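Local coordinates for protein transcriptional repressor (Vibrio fischeri, PDB 3KV1) that probably acts as a sugar-responsive, DNA-binding repressor of the SorC family, here represented by its putative sugar-binding domain, at residues Ala58-Gln63 / Ser144-Ala149; Glu150-Gly155 / Pro222-Met227; Asp193-Asp198 / Leu213-Leu218; Asp217-Pro222 / Thr243-Val248. One frame throughout, in Å; residues are numbered along the deposited sequence.

Interaction 1 (Ala58-Gln63 / Ser144-Ala149); sequences AVAVGQ and SQARKA
The domain has a Rossmann-like alpha/beta fold, and here the C-terminal end of helix 137-147 comes down on strand 58-61, an inner strand of its sheet. On the tight side every side chain that touches is an alanine. Ala-58 and Ala-60, alternate residues on the strand, turn their methyls toward the helix end, and Ala-149 CB sits between them, 4.1 Å from Ala-58 CB and 4.2 Å from Ala-60 CB. The same methyl lies down on the strand backbone, with Ala-58 O at 3.5 Å from Ala-149 CB. Ala-60 CB has a second methyl neighbour, Ala-146 CB, at 4.1 Å. No hydrogen bond crosses the contact. The strand spends its backbone groups on Phe-151 and Leu-153 along one edge and on Arg-83 and Val-85 along the other, so across the contact itself small apolar groups simply pack.

The loose side is the back of the helix. Arg-147 heads away from the strand and makes a salt bridge with Asp-217, while Lys-148, the first residue to leave the helical conformation, is exposed and its end leads away from the strand. The turn that follows brings Ala-149 back to the sheet, and Ala-146 O marks where it closes: this oxygen accepts from Ala-149 N at 3.1 Å and also rests against Ala-60 CB, 3.7 Å from Ala-146 O.

Interaction 2 (Glu150-Gly155 / Pro222-Met227); sequences EFALVG and PNVVAM
Glu-150 takes part through its carbonyl: Asn-223 ND2 donates to Glu-150 O over 3.2 Å from above the carbonyl plane, and Asn-223 N adds a weak bond to the same oxygen. Pro-222 CD packs on that oxygen too, while the carboxylate of Glu-150 turns back to Ala-58 N. At Phe-151 the ring and the Asn-223 side chain lie side by side, each with CG anti to its carbonyl carbon, their planes 30° apart. Asn-223 CB is 3.5 Å from Phe-151 CD2, and the amide nitrogen sits over one ring face near the rim; Asn-223 OD1 goes to Lys-23. Ala-152 bonds in both directions, its N to Asn-223 O at 2.9 Å and its O from Val-225 N at 2.8 Å, with its methyl beside Val-224 CG2 on the opposite face from Phe-151. Leu-153 has CG anti to the backbone N (chi1 177°), which swings CD1 across to Met-227 SE, a selenomethionine selenium 3.6 Å from Leu-153 CD1, and next to Val-225 CG1. Helices 34-52 and 65-72 cover this face. Val-154 N makes the straightest bond, 2.9 Å to Val-225 O at 170°, and its CG2, in the crowded position between N and carbonyl carbon, touches Val-224 CG1 and Ala-226 CB. Val-154 O takes Met-227 N before Gly-155 brings its CA up to Met-227 O. Residues 152 and 154 alternate with 223, 225 and 227 in the bonding pattern of parallel strands, here two inner neighbours of a Rossmann-like central sheet.

Interaction 3 (Asp193-Asp198 / Leu213-Leu218); sequences DFFKLD and LEMEDL
A carboxylate from strand 193-196 meets the N-terminus of helix 215-219, just beyond its N-cap residue Glu-214. The polar part rests on one strong bond: Met-215 N donates to Asp-193 OD2 over 2.7 Å, using the anti lone pair of that oxygen. The other oxygen, Asp-193 OD1, is held by its own neighbour, Phe-194 N, at 2.8 Å, so both ends of the carboxylate are tied and its rotation is fixed. Asp-193 takes chi1 -146°, off the staggered values, with its two oxygens on different N-H groups. On the helix side, Asp-217 OD2 reaches back to take Glu-214 N at 2.9 Å, so carboxylates take the N-H of the N-cap residue and that of the first helical residue.

In terms of charge, Asp-193 OD2 and Glu-214 OE2 lie 5.4 Å apart with like charges. The helix N-terminus probably eases the cost of burying Asp-193, as may Arg-207, which touches it.

The apolar part belongs to selenomethionine Met-215. Its chain leaves anti to the backbone N and then bends at chi2 and chi3, crossing Phe-195 at about a right angle. The terminal methyl packs against Phe-194 O, a buried carbonyl without a polar partner, and meets the edge of the Phe-195 ring, with Met-215 CE 4.2 Å from Phe-195 CD1.

Interaction 4 (Asp217-Pro222 / Thr243-Val248); sequences DLRQIP and TGVIDV
Arg-219 bends over Val-245, beginning at CB, which lies 3.8 Å from Val-245 CG1. CG is anti to the backbone N (chi1 -165°), and the chain stays extended until chi3 (-58°) turns it toward the loop. NE has a long, weak ion pair with Glu-216. Beyond it, CZ passes above the same valine methyl, so that Val-245 CG1 covers one face of the guanidinium, toward its rim. At the tip both terminal nitrogens grip one oxygen end-on: NH1 reaches Thr-243 O at 2.7 Å and NH2 reaches Thr-243 O at 3.0 Å, the acceptor lying in the guanidinium plane. NH1 also donates to a water, 3.2 Å from Arg-219 NH1, which returns a weak bond to Gly-244 O. Farther back, a second water lies between the main chains, 2.6 Å from both Leu-218 O and Val-245 O.

Thr-243 is itself set by an ST turn, Val-245 N bonding to its OG1, which also bonds to Ala-240. Asp-247 OD2 accepts from Val-224 N. Thus the C-terminal end of helix 215-219 is joined to the loop between helix 234-242 and strand 248-252, just before the chain enters strand 223-227.

Interactions 1 and 2 share the sheet, since strands 58-61 and 151-158 are neighbours in it; both are buried, but interaction 1 is methyl packing without a crossing hydrogen bond, whereas interaction 2 is a regular run of main-chain bonds. Interactions 3 and 4 use opposite ends of helix 215-219: a buried carboxylate meets its N-terminus, and its C-terminal end meets a loop with an exposed arginine and ordered waters. The turn after this short helix also reaches interaction 1, where Arg-147 O probably accepts a hydrogen bond from Gln-220 NE2. Interaction 4 continues directly into interaction 2, with Pro-222 in common and Val-248 O taking Ala-226 N, which extends the parallel pairing to strand 248-252.

Interaction 1 (Ala58-Gln63 / Ser144-Ala149)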
loop_
_atom_site.group_PDB
_atom_site.type_symbol
_atom_site.label_atom_id
_atom_site.label_comp_id
_atom_site.label_asym_id
_atom_site.label_seq_id
_atom_site.Cartn_x
_atom_site.Cartn_y
_atom_site.Cartn_z
ATOM N N ALA A 58 17.307 -2.893 -5.104
ATOM C CA ALA A 58 15.855 -2.867 -5.189
ATOM C C ALA A 58 15.363 -3.683 -6.367
ATOM O O ALA A 58 16.067 -3.831 -7.381
ATOM C CB ALA A 58 15.392 -1.440 -5.341
ATOM N N VAL A 59 14.130 -4.164 -6.239
ATOM C CA VAL A 59 13.444 -4.911 -7.313
ATOM C C VAL A 59 12.111 -4.214 -7.620
ATOM O O VAL A 59 11.316 -3.945 -6.677
ATOM C CB VAL A 59 13.145 -6.399 -6.881
ATOM C CG1 VAL A 59 12.564 -7.173 -8.062
ATOM C CG2 VAL A 59 14.422 -7.089 -6.311
ATOM N N ALA A 60 11.873 -3.860 -8.894
ATOM C CA ALA A 60 10.577 -3.346 -9.338
ATOM C C ALA A 60 9.719 -4.566 -9.597
ATOM O O ALA A 60 10.089 -5.349 -10.461
ATOM C CB ALA A 60 10.726 -2.566 -10.635
ATOM N N VAL A 61 8.554 -4.665 -8.949
ATOM C CA VAL A 61 7.805 -5.921 -8.924
ATOM C C VAL A 61 6.445 -5.748 -9.623
ATOM O O VAL A 61 5.703 -4.814 -9.320
ATOM C CB VAL A 61 7.595 -6.353 -7.459
ATOM C CG1 VAL A 61 6.675 -7.592 -7.365
ATOM C CG2 VAL A 61 8.969 -6.635 -6.751
ATOM N N GLY A 62 6.143 -6.622 -10.589
ATOM C CA GLY A 62 4.840 -6.575 -11.256
ATOM C C GLY A 62 3.828 -7.477 -10.567
ATOM O O GLY A 62 4.030 -7.918 -9.444
ATOM N N GLN A 63 2.703 -7.743 -11.225
ATOM C CA GLN A 63 1.619 -8.398 -10.508
ATOM C C GLN A 63 1.385 -9.786 -11.074
ATOM O O GLN A 63 2.001 -10.177 -12.067
ATOM C CB GLN A 63 0.327 -7.588 -10.609
ATOM C CG GLN A 63 -0.179 -7.356 -12.014
ATOM C CD GLN A 63 -1.533 -6.646 -12.035
ATOM O OE1 GLN A 63 -1.925 -5.948 -11.089
ATOM N NE2 GLN A 63 -2.241 -6.791 -13.153
ATOM N N SER A 144 9.582 6.596 -9.539
ATOM C CA SER A 144 10.999 6.895 -9.735
ATOM C C SER A 144 11.890 5.880 -9.026
ATOM O O SER A 144 12.914 5.469 -9.571
ATOM C CB SER A 144 11.357 8.323 -9.312
ATOM O OG SER A 144 10.961 9.245 -10.306
ATOM N N GLN A 145 11.495 5.458 -7.830
ATOM C CA GLN A 145 12.246 4.402 -7.143
ATOM C C GLN A 145 12.221 3.089 -7.950
ATOM O O GLN A 145 13.218 2.358 -8.045
ATOM C CB GLN A 145 11.718 4.155 -5.722
ATOM C CG GLN A 145 11.976 5.337 -4.767
ATOM C CD GLN A 145 13.414 5.845 -4.845
ATOM O OE1 GLN A 145 13.659 7.014 -5.184
ATOM N NE2 GLN A 145 14.377 4.964 -4.549
ATOM N N ALA A 146 11.089 2.791 -8.564
ATOM C CA ALA A 146 11.001 1.528 -9.276
ATOM C C ALA A 146 11.845 1.627 -10.544
ATOM O O ALA A 146 12.477 0.668 -10.952
ATOM C CB ALA A 146 9.528 1.186 -9.609
ATOM N N ARG A 147 11.894 2.816 -11.147
ATOM C CA ARG A 147 12.582 3.023 -12.427
ATOM C C ARG A 147 14.073 2.854 -12.213
ATOM O O ARG A 147 14.814 2.426 -13.108
ATOM C CB ARG A 147 12.285 4.472 -12.857
ATOM C CG ARG A 147 12.563 4.864 -14.264
ATOM C CD ARG A 147 11.944 6.259 -14.513
ATOM N NE ARG A 147 10.480 6.188 -14.606
ATOM C CZ ARG A 147 9.639 6.959 -13.911
ATOM N NH1 ARG A 147 10.114 7.848 -13.046
ATOM N NH2 ARG A 147 8.322 6.841 -14.083
ATOM N N LYS A 148 14.505 3.189 -11.002
ATOM C CA LYS A 148 15.906 3.170 -10.640
ATOM C C LYS A 148 16.323 1.836 -10.009
ATOM O O LYS A 148 17.400 1.727 -9.435
ATOM C CB LYS A 148 16.180 4.349 -9.661
ATOM C CG LYS A 148 17.613 4.459 -9.166
ATOM C CD LYS A 148 17.791 5.512 -8.056
ATOM C CE LYS A 148 19.199 5.432 -7.409
ATOM N NZ LYS A 148 20.292 6.060 -8.281
ATOM N N ALA A 149 15.474 0.800 -10.088
ATOM C CA ALA A 149 15.823 -0.481 -9.487
ATOM C C ALA A 149 16.861 -1.231 -10.320
ATOM O O ALA A 149 16.901 -1.125 -11.543
ATOM C CB ALA A 149 14.554 -1.367 -9.351
#

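Interaction 2 (Glu150-Gly155 / Pro222-Met227)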
loop_
_atom_site.group_PDB
_atom_site.type_symbol
_atom_site.label_atom_id
_atom_site.label_comp_id
_atom_site.label_asym_id
_atom_site.label_seq_id
_atom_site.Cartn_x
_atom_site.Cartn_y
_atom_site.Cartn_z
ATOM N N GLU A 150 17.654 -2.039 -9.633
ATOM C CA GLU A 150 18.609 -2.933 -10.272
ATOM C C GLU A 150 17.917 -4.103 -11.008
ATOM O O GLU A 150 18.432 -4.592 -11.984
ATOM C CB GLU A 150 19.547 -3.529 -9.195
ATOM C CG GLU A 150 20.604 -2.530 -8.593
ATOM C CD GLU A 150 20.095 -1.726 -7.403
ATOM O OE1 GLU A 150 20.938 -1.123 -6.701
ATOM O OE2 GLU A 150 18.871 -1.714 -7.129
ATOM N N PHE A 151 16.791 -4.579 -10.472
ATOM C CA PHE A 151 16.050 -5.716 -11.036
ATOM C C PHE A 151 14.604 -5.352 -11.269
ATOM O O PHE A 151 14.085 -4.469 -10.592
ATOM C CB PHE A 151 16.011 -6.892 -10.047
ATOM C CG PHE A 151 17.377 -7.391 -9.646
ATOM C CD1 PHE A 151 18.084 -6.760 -8.599
ATOM C CD2 PHE A 151 17.928 -8.499 -10.288
ATOM C CE1 PHE A 151 19.342 -7.204 -8.230
ATOM C CE2 PHE A 151 19.207 -8.958 -9.919
ATOM C CZ PHE A 151 19.897 -8.303 -8.880
ATOM N N ALA A 152 13.938 -6.101 -12.171
ATOM C CA ALA A 152 12.477 -6.086 -12.229
ATOM C C ALA A 152 12.038 -7.535 -12.234
ATOM O O ALA A 152 12.726 -8.391 -12.804
ATOM C CB ALA A 152 11.958 -5.341 -13.505
ATOM N N LEU A 153 10.925 -7.831 -11.580
ATOM C CA LEU A 153 10.430 -9.196 -11.557
ATOM C C LEU A 153 9.030 -9.123 -12.179
ATOM O O LEU A 153 8.111 -8.545 -11.609
ATOM C CB LEU A 153 10.426 -9.670 -10.100
ATOM C CG LEU A 153 9.879 -11.058 -9.846
ATOM C CD1 LEU A 153 10.839 -12.080 -10.498
ATOM C CD2 LEU A 153 9.834 -11.230 -8.335
ATOM N N VAL A 154 8.884 -9.632 -13.396
ATOM C CA VAL A 154 7.610 -9.445 -14.085
ATOM C C VAL A 154 7.156 -10.729 -14.759
ATOM O O VAL A 154 7.983 -11.579 -15.137
ATOM C CB VAL A 154 7.746 -8.336 -15.149
ATOM C CG1 VAL A 154 7.880 -6.943 -14.492
ATOM C CG2 VAL A 154 8.953 -8.636 -16.100
ATOM N N GLY A 155 5.852 -10.870 -14.931
ATOM C CA GLY A 155 5.337 -12.016 -15.662
ATOM C C GLY A 155 5.018 -11.565 -17.068
ATOM O O GLY A 155 4.826 -10.365 -17.307
ATOM N N PRO A 222 18.588 -2.658 -15.238
ATOM C CA PRO A 222 19.685 -3.570 -15.645
ATOM C C PRO A 222 19.305 -5.047 -15.721
ATOM O O PRO A 222 19.866 -5.758 -16.544
ATOM C CB PRO A 222 20.716 -3.392 -14.515
ATOM C CG PRO A 222 20.456 -2.008 -13.985
ATOM C CD PRO A 222 18.966 -1.777 -14.122
ATOM N N ASN A 223 18.395 -5.515 -14.868
ATOM C CA ASN A 223 18.119 -6.934 -14.812
ATOM C C ASN A 223 16.621 -7.225 -14.767
ATOM O O ASN A 223 16.071 -7.447 -13.680
ATOM C CB ASN A 223 18.776 -7.564 -13.569
ATOM C CG ASN A 223 20.294 -7.424 -13.579
ATOM O OD1 ASN A 223 20.974 -8.064 -14.373
ATOM N ND2 ASN A 223 20.807 -6.544 -12.744
ATOM N N VAL A 224 15.997 -7.218 -15.937
ATOM C CA VAL A 224 14.567 -7.510 -16.058
ATOM C C VAL A 224 14.437 -9.020 -16.125
ATOM O O VAL A 224 14.921 -9.670 -17.062
ATOM C CB VAL A 224 13.996 -6.824 -17.305
ATOM C CG1 VAL A 224 12.569 -7.261 -17.583
ATOM C CG2 VAL A 224 14.089 -5.254 -17.115
ATOM N N VAL A 225 13.819 -9.580 -15.093
ATOM C CA VAL A 225 13.618 -11.017 -15.018
ATOM C C VAL A 225 12.158 -11.272 -15.378
ATOM O O VAL A 225 11.251 -10.830 -14.657
ATOM C CB VAL A 225 13.794 -11.512 -13.576
ATOM C CG1 VAL A 225 13.480 -13.037 -13.516
ATOM C CG2 VAL A 225 15.212 -11.177 -13.044
ATOM N N ALA A 226 11.941 -11.991 -16.466
ATOM C CA ALA A 226 10.582 -12.179 -16.982
ATOM C C ALA A 226 10.254 -13.666 -16.935
ATOM O O ALA A 226 11.066 -14.535 -17.306
ATOM C CB ALA A 226 10.453 -11.635 -18.404
HETATM N N MSE A 227 9.013 -13.950 -16.573
HETATM C CA MSE A 227 8.630 -15.295 -16.226
HETATM C C MSE A 227 7.343 -15.726 -16.949
HETATM O O MSE A 227 6.338 -15.030 -16.881
HETATM C CB MSE A 227 8.433 -15.326 -14.708
HETATM C CG MSE A 227 9.586 -14.688 -13.905
HETATM SE SE MSE A 227 9.031 -14.842 -12.038
HETATM C CE MSE A 227 8.476 -16.813 -12.171
#

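Interaction 3 (Asp193-Asp198 / Leu213-Leu218)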
loop_
_atom_site.group_PDB
_atom_site.type_symbol
_atom_site.label_atom_id
_atom_site.label_comp_id
_atom_site.label_asym_id
_atom_site.label_seq_id
_atom_site.Cartn_x
_atom_site.Cartn_y
_atom_site.Cartn_z
ATOM N N ASP A 193 2.355 -2.846 -19.102
ATOM C CA ASP A 193 2.527 -2.402 -20.492
ATOM C C ASP A 193 2.318 -3.564 -21.461
ATOM O O ASP A 193 2.350 -4.729 -21.076
ATOM C CB ASP A 193 3.877 -1.697 -20.747
ATOM C CG ASP A 193 3.773 -0.552 -21.794
ATOM O OD1 ASP A 193 2.766 -0.502 -22.532
ATOM O OD2 ASP A 193 4.686 0.319 -21.867
ATOM N N PHE A 194 2.074 -3.214 -22.708
ATOM C CA PHE A 194 1.499 -4.147 -23.673
ATOM C C PHE A 194 2.304 -4.061 -24.963
ATOM O O PHE A 194 2.824 -2.988 -25.310
ATOM C CB PHE A 194 0.034 -3.723 -23.906
ATOM C CG PHE A 194 -0.737 -3.596 -22.618
ATOM C CD1 PHE A 194 -1.262 -4.725 -22.012
ATOM C CD2 PHE A 194 -0.854 -2.370 -21.971
ATOM C CE1 PHE A 194 -1.923 -4.640 -20.771
ATOM C CE2 PHE A 194 -1.498 -2.256 -20.721
ATOM C CZ PHE A 194 -2.039 -3.387 -20.124
ATOM N N PHE A 195 2.406 -5.170 -25.680
ATOM C CA PHE A 195 3.225 -5.190 -26.888
ATOM C C PHE A 195 2.589 -5.994 -28.025
ATOM O O PHE A 195 1.689 -6.820 -27.800
ATOM C CB PHE A 195 4.576 -5.796 -26.545
ATOM C CG PHE A 195 4.476 -7.092 -25.796
ATOM C CD1 PHE A 195 4.507 -7.110 -24.393
ATOM C CD2 PHE A 195 4.320 -8.295 -26.485
ATOM C CE1 PHE A 195 4.398 -8.293 -23.693
ATOM C CE2 PHE A 195 4.208 -9.495 -25.786
ATOM C CZ PHE A 195 4.250 -9.497 -24.370
ATOM N N LYS A 196 3.106 -5.793 -29.242
ATOM C CA LYS A 196 2.663 -6.533 -30.412
ATOM C C LYS A 196 3.584 -7.714 -30.636
ATOM O O LYS A 196 4.625 -7.862 -29.969
ATOM C CB LYS A 196 2.672 -5.626 -31.647
ATOM C CG LYS A 196 1.962 -4.324 -31.410
ATOM C CD LYS A 196 1.735 -3.550 -32.700
ATOM C CE LYS A 196 2.946 -3.621 -33.616
ATOM N NZ LYS A 196 2.711 -2.947 -34.940
ATOM N N LEU A 197 3.199 -8.574 -31.562
ATOM C CA LEU A 197 4.001 -9.774 -31.802
ATOM C C LEU A 197 5.412 -9.443 -32.300
ATOM O O LEU A 197 6.358 -10.191 -32.017
ATOM C CB LEU A 197 3.276 -10.738 -32.742
ATOM C CG LEU A 197 4.011 -12.040 -33.089
ATOM C CD1 LEU A 197 4.317 -12.893 -31.876
ATOM C CD2 LEU A 197 3.166 -12.820 -34.118
ATOM N N ASP A 198 5.558 -8.303 -32.982
ATOM C CA ASP A 198 6.863 -7.877 -33.491
ATOM C C ASP A 198 7.711 -7.114 -32.446
ATOM O O ASP A 198 8.837 -6.691 -32.737
ATOM C CB ASP A 198 6.739 -7.083 -34.813
ATOM C CG ASP A 198 6.107 -5.713 -34.638
ATOM O OD1 ASP A 198 5.842 -5.271 -33.496
ATOM O OD2 ASP A 198 5.874 -5.048 -35.663
ATOM N N LEU A 213 4.710 1.451 -14.197
ATOM C CA LEU A 213 5.811 1.657 -15.156
ATOM C C LEU A 213 5.422 1.419 -16.615
ATOM O O LEU A 213 4.337 0.923 -16.917
ATOM C CB LEU A 213 6.987 0.739 -14.820
ATOM C CG LEU A 213 7.719 0.977 -13.488
ATOM C CD1 LEU A 213 8.887 0.014 -13.455
ATOM C CD2 LEU A 213 8.198 2.430 -13.355
ATOM N N GLU A 214 6.315 1.806 -17.523
ATOM C CA GLU A 214 6.124 1.539 -18.952
ATOM C C GLU A 214 7.333 0.838 -19.563
ATOM O O GLU A 214 8.369 0.652 -18.912
ATOM C CB GLU A 214 5.822 2.835 -19.717
ATOM C CG GLU A 214 6.911 3.881 -19.608
ATOM C CD GLU A 214 6.568 5.155 -20.364
ATOM O OE1 GLU A 214 5.923 6.043 -19.773
ATOM O OE2 GLU A 214 6.934 5.263 -21.554
HETATM N N MSE A 215 7.188 0.449 -20.826
HETATM C CA MSE A 215 8.227 -0.340 -21.507
HETATM C C MSE A 215 9.592 0.348 -21.487
HETATM O O MSE A 215 10.610 -0.294 -21.257
HETATM C CB MSE A 215 7.829 -0.600 -22.967
HETATM C CG MSE A 215 8.701 -1.664 -23.585
HETATM SE SE MSE A 215 8.147 -3.380 -22.881
HETATM C CE MSE A 215 6.316 -3.437 -23.528
ATOM N N GLU A 216 9.620 1.652 -21.707
ATOM C CA GLU A 216 10.902 2.359 -21.701
ATOM C C GLU A 216 11.612 2.311 -20.340
ATOM O O GLU A 216 12.838 2.371 -20.269
ATOM C CB GLU A 216 10.732 3.801 -22.165
ATOM C CG GLU A 216 12.036 4.464 -22.557
ATOM C CD GLU A 216 12.733 3.783 -23.742
ATOM O OE1 GLU A 216 12.071 3.075 -24.539
ATOM O OE2 GLU A 216 13.959 3.965 -23.879
ATOM N N ASP A 217 10.846 2.235 -19.256
ATOM C CA ASP A 217 11.458 2.080 -17.937
ATOM C C ASP A 217 12.125 0.726 -17.863
ATOM O O ASP A 217 13.250 0.612 -17.382
ATOM C CB ASP A 217 10.425 2.180 -16.815
ATOM C CG ASP A 217 9.696 3.512 -16.808
ATOM O OD1 ASP A 217 10.341 4.570 -17.021
ATOM O OD2 ASP A 217 8.470 3.491 -16.599
ATOM N N LEU A 218 11.439 -0.321 -18.322
ATOM C CA LEU A 218 12.034 -1.649 -18.263
ATOM C C LEU A 218 13.293 -1.696 -19.137
ATOM O O LEU A 218 14.239 -2.435 -18.842
ATOM C CB LEU A 218 11.047 -2.749 -18.751
ATOM C CG LEU A 218 9.875 -3.107 -17.836
ATOM C CD1 LEU A 218 8.957 -4.215 -18.486
ATOM C CD2 LEU A 218 10.357 -3.565 -16.447
#

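Interaction 4 (Asp217-Pro222 / Thr243-Val248)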
loop_
_atom_site.group_PDB
_atom_site.type_symbol
_atom_site.label_atom_id
_atom_site.label_comp_id
_atom_site.label_asym_id
_atom_site.label_seq_id
_atom_site.Cartn_x
_atom_site.Cartn_y
_atom_site.Cartn_z
ATOM N N ASP A 217 10.846 2.235 -19.256
ATOM C CA ASP A 217 11.458 2.080 -17.937
ATOM C C ASP A 217 12.125 0.726 -17.863
ATOM O O ASP A 217 13.250 0.612 -17.382
ATOM C CB ASP A 217 10.425 2.180 -16.815
ATOM C CG ASP A 217 9.696 3.512 -16.808
ATOM O OD1 ASP A 217 10.341 4.570 -17.021
ATOM O OD2 ASP A 217 8.470 3.491 -16.599
ATOM N N LEU A 218 11.439 -0.321 -18.322
ATOM C CA LEU A 218 12.034 -1.649 -18.263
ATOM C C LEU A 218 13.293 -1.696 -19.137
ATOM O O LEU A 218 14.239 -2.435 -18.842
ATOM C CB LEU A 218 11.047 -2.749 -18.751
ATOM C CG LEU A 218 9.875 -3.107 -17.836
ATOM C CD1 LEU A 218 8.957 -4.215 -18.486
ATOM C CD2 LEU A 218 10.357 -3.565 -16.447
ATOM N N ARG A 219 13.320 -0.919 -20.215
ATOM C CA ARG A 219 14.468 -0.990 -21.120
ATOM C C ARG A 219 15.749 -0.530 -20.395
ATOM O O ARG A 219 16.854 -0.974 -20.731
ATOM C CB ARG A 219 14.235 -0.136 -22.365
ATOM C CG ARG A 219 15.196 -0.406 -23.532
ATOM C CD ARG A 219 14.795 0.406 -24.811
ATOM N NE ARG A 219 13.431 0.086 -25.238
ATOM C CZ ARG A 219 13.072 -1.087 -25.751
ATOM N NH1 ARG A 219 13.991 -2.033 -25.972
ATOM N NH2 ARG A 219 11.802 -1.307 -26.081
ATOM N N GLN A 220 15.601 0.368 -19.424
ATOM C CA GLN A 220 16.765 0.874 -18.685
ATOM C C GLN A 220 16.957 0.272 -17.286
ATOM O O GLN A 220 17.788 0.749 -16.538
ATOM C CB GLN A 220 16.770 2.416 -18.607
ATOM C CG GLN A 220 15.531 3.049 -17.952
ATOM C CD GLN A 220 15.557 3.032 -16.423
ATOM O OE1 GLN A 220 16.537 3.467 -15.808
ATOM N NE2 GLN A 220 14.456 2.585 -15.803
ATOM N N ILE A 221 16.209 -0.776 -16.938
ATOM C CA ILE A 221 16.454 -1.495 -15.691
ATOM C C ILE A 221 17.494 -2.582 -16.025
ATOM O O ILE A 221 17.327 -3.326 -16.976
ATOM C CB ILE A 221 15.134 -2.095 -15.106
ATOM C CG1 ILE A 221 14.295 -0.958 -14.487
ATOM C CG2 ILE A 221 15.423 -3.210 -14.073
ATOM C CD1 ILE A 221 12.978 -1.429 -13.887
ATOM N N PRO A 222 18.588 -2.658 -15.238
ATOM C CA PRO A 222 19.685 -3.570 -15.645
ATOM C C PRO A 222 19.305 -5.047 -15.721
ATOM O O PRO A 222 19.866 -5.758 -16.544
ATOM C CB PRO A 222 20.716 -3.392 -14.515
ATOM C CG PRO A 222 20.456 -2.008 -13.985
ATOM C CD PRO A 222 18.966 -1.777 -14.122
ATOM N N THR A 243 10.711 -7.132 -27.636
ATOM C CA THR A 243 10.766 -5.732 -27.200
ATOM C C THR A 243 12.180 -5.355 -26.856
ATOM O O THR A 243 12.507 -4.179 -26.804
ATOM C CB THR A 243 9.986 -5.462 -25.903
ATOM O OG1 THR A 243 10.586 -6.210 -24.834
ATOM C CG2 THR A 243 8.537 -5.829 -26.064
ATOM N N GLY A 244 12.999 -6.355 -26.561
ATOM C CA GLY A 244 14.391 -6.149 -26.197
ATOM C C GLY A 244 14.632 -5.842 -24.723
ATOM O O GLY A 244 15.777 -5.647 -24.303
ATOM N N VAL A 245 13.578 -5.772 -23.914
ATOM C CA VAL A 245 13.822 -5.337 -22.531
ATOM C C VAL A 245 14.218 -6.434 -21.565
ATOM O O VAL A 245 14.648 -6.128 -20.426
ATOM C CB VAL A 245 12.647 -4.546 -21.936
ATOM C CG1 VAL A 245 12.257 -3.386 -22.852
ATOM C CG2 VAL A 245 11.467 -5.460 -21.708
ATOM N N ILE A 246 14.075 -7.689 -21.968
ATOM C CA ILE A 246 14.276 -8.788 -21.019
ATOM C C ILE A 246 15.736 -9.174 -20.887
ATOM O O ILE A 246 16.434 -9.310 -21.910
ATOM C CB ILE A 246 13.461 -9.996 -21.432
ATOM C CG1 ILE A 246 11.982 -9.637 -21.372
ATOM C CG2 ILE A 246 13.737 -11.176 -20.488
ATOM C CD1 ILE A 246 11.099 -10.766 -21.893
ATOM N N ASP A 247 16.210 -9.303 -19.647
ATOM C CA ASP A 247 17.580 -9.749 -19.426
ATOM C C ASP A 247 17.685 -11.203 -18.966
ATOM O O ASP A 247 18.636 -11.915 -19.320
ATOM C CB ASP A 247 18.243 -8.808 -18.458
ATOM C CG ASP A 247 18.139 -7.366 -18.934
ATOM O OD1 ASP A 247 18.741 -7.084 -20.005
ATOM O OD2 ASP A 247 17.422 -6.541 -18.289
ATOM N N VAL A 248 16.732 -11.633 -18.145
ATOM C CA VAL A 248 16.737 -13.005 -17.665
ATOM C C VAL A 248 15.363 -13.633 -17.965
ATOM O O VAL A 248 14.327 -13.118 -17.512
ATOM C CB VAL A 248 16.970 -13.035 -16.158
ATOM C CG1 VAL A 248 16.869 -14.459 -15.625
ATOM C CG2 VAL A 248 18.340 -12.393 -15.780
HETATM O O HOH W 1 16.067 -4.048 -19.827
HETATM O O HOH W 2 17.393 -3.141 -22.898
HETATM O O HOH W 3 17.108 -2.773 -25.439
#